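Local coordinates for NAD-dependent epimerase/dehydratase (Bacteroides thetaiotaomicron, PDB 3DHN), which probably binds NAD(P) through a Rossmann-type domain and may act as an oxidoreductase, though its reaction and substrate are not established, at residues L141-F144 / Y145-L149. Numbering follows the deposited sequence.
Sequences LGEF and YLNFL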
ATOM      1  N   LEU A 141      -0.436  10.760   5.798  1.00 32.02           N
ATOM      2  CA  LEU A 141      -0.319   9.313   5.692  1.00 31.76           C
ATOM      3  C   LEU A 141       0.438   8.778   6.903  1.00 31.76           C
ATOM      4  O   LEU A 141       0.084   7.742   7.468  1.00 29.54           O
ATOM      5  CB  LEU A 141       0.407   8.942   4.401  1.00 32.41           C
ATOM      6  CG  LEU A 141       0.564   7.453   4.102  1.00 31.07           C
ATOM      7  CD1 LEU A 141      -0.739   6.707   4.354  1.00 28.51           C
ATOM      8  CD2 LEU A 141       1.001   7.303   2.648  1.00 34.91           C
ATOM      9  N   GLY A 142       1.469   9.505   7.318  1.00 31.86           N
ATOM     10  CA  GLY A 142       2.249   9.077   8.466  1.00 32.49           C
ATOM     11  C   GLY A 142       1.447   9.153   9.748  1.00 34.13           C
ATOM     12  O   GLY A 142       1.606   8.318  10.641  1.00 34.49           O
ATOM     13  N   GLU A 143       0.574  10.154   9.828  1.00 34.95           N
ATOM     14  CA  GLU A 143      -0.254  10.355  11.010  1.00 36.21           C
ATOM     15  C   GLU A 143      -1.336   9.290  11.135  1.00 34.68           C
ATOM     16  O   GLU A 143      -1.718   8.904  12.241  1.00 35.73           O
ATOM     17  CB  GLU A 143      -0.894  11.744  10.983  1.00 37.65           C
ATOM     18  CG  GLU A 143      -0.729  12.501  12.290  1.00 46.72           C
ATOM     19  CD  GLU A 143       0.660  13.102  12.445  1.00 53.51           C
ATOM     20  OE1 GLU A 143       0.844  14.286  12.077  1.00 57.27           O
ATOM     21  OE2 GLU A 143       1.572  12.390  12.921  1.00 54.67           O
ATOM     22  N   PHE A 144      -1.840   8.813  10.004  1.00 33.54           N
ATOM     23  CA  PHE A 144      -2.863   7.776  10.040  1.00 32.70           C
ATOM     24  C   PHE A 144      -2.307   6.512  10.689  1.00 31.79           C
ATOM     25  O   PHE A 144      -2.942   5.923  11.555  1.00 31.21           O
ATOM     26  CB  PHE A 144      -3.350   7.437   8.632  1.00 32.01           C
ATOM     27  CG  PHE A 144      -4.392   6.363   8.611  1.00 33.19           C
ATOM     28  CD1 PHE A 144      -5.648   6.588   9.171  1.00 33.73           C
ATOM     29  CD2 PHE A 144      -4.109   5.113   8.074  1.00 32.09           C
ATOM     30  CE1 PHE A 144      -6.606   5.582   9.201  1.00 30.34           C
ATOM     31  CE2 PHE A 144      -5.064   4.095   8.101  1.00 30.08           C
ATOM     32  CZ  PHE A 144      -6.312   4.331   8.668  1.00 32.04           C
ATOM     33  N   TYR A 145      -1.117   6.101  10.260  1.00 30.18           N
ATOM     34  CA  TYR A 145      -0.465   4.910  10.793  1.00 31.49           C
ATOM     35  C   TYR A 145      -0.171   5.080  12.278  1.00 32.16           C
ATOM     36  O   TYR A 145      -0.573   4.263  13.107  1.00 32.08           O
ATOM     37  CB  TYR A 145       0.840   4.643  10.024  1.00 31.83           C
ATOM     38  CG  TYR A 145       1.854   3.761  10.737  1.00 31.50           C
ATOM     39  CD1 TYR A 145       1.563   2.430  11.037  1.00 29.05           C
ATOM     40  CD2 TYR A 145       3.099   4.268  11.126  1.00 31.11           C
ATOM     41  CE1 TYR A 145       2.480   1.623  11.716  1.00 28.73           C
ATOM     42  CE2 TYR A 145       4.031   3.468  11.805  1.00 27.73           C
ATOM     43  CZ  TYR A 145       3.708   2.148  12.098  1.00 30.21           C
ATOM     44  OH  TYR A 145       4.596   1.353  12.783  1.00 31.38           O
ATOM     45  N   LEU A 146       0.519   6.165  12.603  1.00 32.95           N
ATOM     46  CA  LEU A 146       0.917   6.459  13.976  1.00 34.95           C
ATOM     47  C   LEU A 146      -0.218   6.649  14.978  1.00 36.71           C
ATOM     48  O   LEU A 146      -0.146   6.152  16.106  1.00 36.69           O
ATOM     49  CB  LEU A 146       1.794   7.714  13.983  1.00 36.13           C
ATOM     50  CG  LEU A 146       3.295   7.652  14.279  1.00 37.17           C
ATOM     51  CD1 LEU A 146       3.872   6.278  13.971  1.00 36.01           C
ATOM     52  CD2 LEU A 146       3.984   8.743  13.470  1.00 32.92           C
ATOM     53  N   ASN A 147      -1.265   7.363  14.577  1.00 37.26           N
ATOM     54  CA  ASN A 147      -2.363   7.642  15.498  1.00 38.76           C
ATOM     55  C   ASN A 147      -3.614   6.782  15.367  1.00 37.78           C
ATOM     56  O   ASN A 147      -4.504   6.858  16.216  1.00 39.59           O
ATOM     57  CB  ASN A 147      -2.741   9.126  15.411  1.00 39.06           C
ATOM     58  CG  ASN A 147      -1.564  10.054  15.722  1.00 42.38           C
ATOM     59  OD1 ASN A 147      -0.811   9.830  16.675  1.00 45.81           O
ATOM     60  ND2 ASN A 147      -1.414  11.107  14.926  1.00 45.04           N
ATOM     61  N   PHE A 148      -3.696   5.972  14.317  1.00 36.65           N
ATOM     62  CA  PHE A 148      -4.856   5.111  14.141  1.00 35.89           C
ATOM     63  C   PHE A 148      -4.508   3.636  13.978  1.00 35.91           C
ATOM     64  O   PHE A 148      -5.000   2.798  14.733  1.00 33.55           O
ATOM     65  CB  PHE A 148      -5.704   5.568  12.950  1.00 37.31           C
ATOM     66  CG  PHE A 148      -6.424   6.866  13.185  1.00 39.78           C
ATOM     67  CD1 PHE A 148      -5.822   8.080  12.863  1.00 41.03           C
ATOM     68  CD2 PHE A 148      -7.698   6.876  13.748  1.00 41.50           C
ATOM     69  CE1 PHE A 148      -6.480   9.289  13.096  1.00 45.13           C
ATOM     70  CE2 PHE A 148      -8.369   8.081  13.986  1.00 43.44           C
ATOM     71  CZ  PHE A 148      -7.760   9.288  13.659  1.00 43.71           C
ATOM     72  N   LEU A 149      -3.661   3.315  13.006  1.00 33.14           N
ATOM     73  CA  LEU A 149      -3.295   1.921  12.785  1.00 33.46           C
ATOM     74  C   LEU A 149      -2.629   1.278  13.989  1.00 33.09           C
ATOM     75  O   LEU A 149      -2.907   0.125  14.312  1.00 33.62           O
ATOM     76  CB  LEU A 149      -2.382   1.781  11.562  1.00 32.74           C
ATOM     77  CG  LEU A 149      -3.070   1.797  10.189  1.00 31.66           C
ATOM     78  CD1 LEU A 149      -2.046   1.458   9.111  1.00 29.77           C
ATOM     79  CD2 LEU A 149      -4.211   0.780  10.159  1.00 31.82           C
TER
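Glu143 O accepts from Asn147 N at 2.8 Å and Gly142 O from Leu146 N at 3.1 Å, the i to i+4 pattern that makes 141-144 and 145-149 consecutive turns of one alpha-helix. The pattern then widens. Phe144 O takes two donors, Phe148 N and, one residue farther along, Leu149 N at 3.1 Å, so the helix ends in a pi-type turn. The angles separate the two bonds: N-H...O is bent to 132° at Phe148 but opens to 160° at Leu149, whose N lies in the carbonyl plane, whereas that of Phe148 is tilted from it.

Phe144 carries most of the side-chain contact. With CG anti to the backbone N, its ring extends beside the following turn, where CE1 comes 3.9 Å from Phe148 CB and CE2 3.7 Å from Leu149 CG. The Phe144 and Phe148 rings are nearly parallel, planes 20° apart, with centroids 5.8 Å apart and the rings slid past one another so that they barely overlap; Phe148 CB and the CD1 side of its ring both come close. Were Phe144 an alanine, the loss of the ring is likely to leave a gap beside Leu149 CG and to remove one of the apolar neighbours of Phe148. On another side of the helix Glu143 and Asn147 run alongside each other, carboxylate and amide planes moderately turned, with Glu143 CG rather than its oxygens closest to Asn147 ND2.

Helix 135-149 packs over the parallel part of the central mixed sheet of the Rossmann-like fold: Tyr145 lays its ring parallel to that of Phe159 and also touches Trp157, both on strand 156-161, while Phe144 reaches Met109 on strand 106-110. Alongside lies helix 87-101, which meets Phe144 through Tyr92 and Leu93 and Leu149 through Ile96.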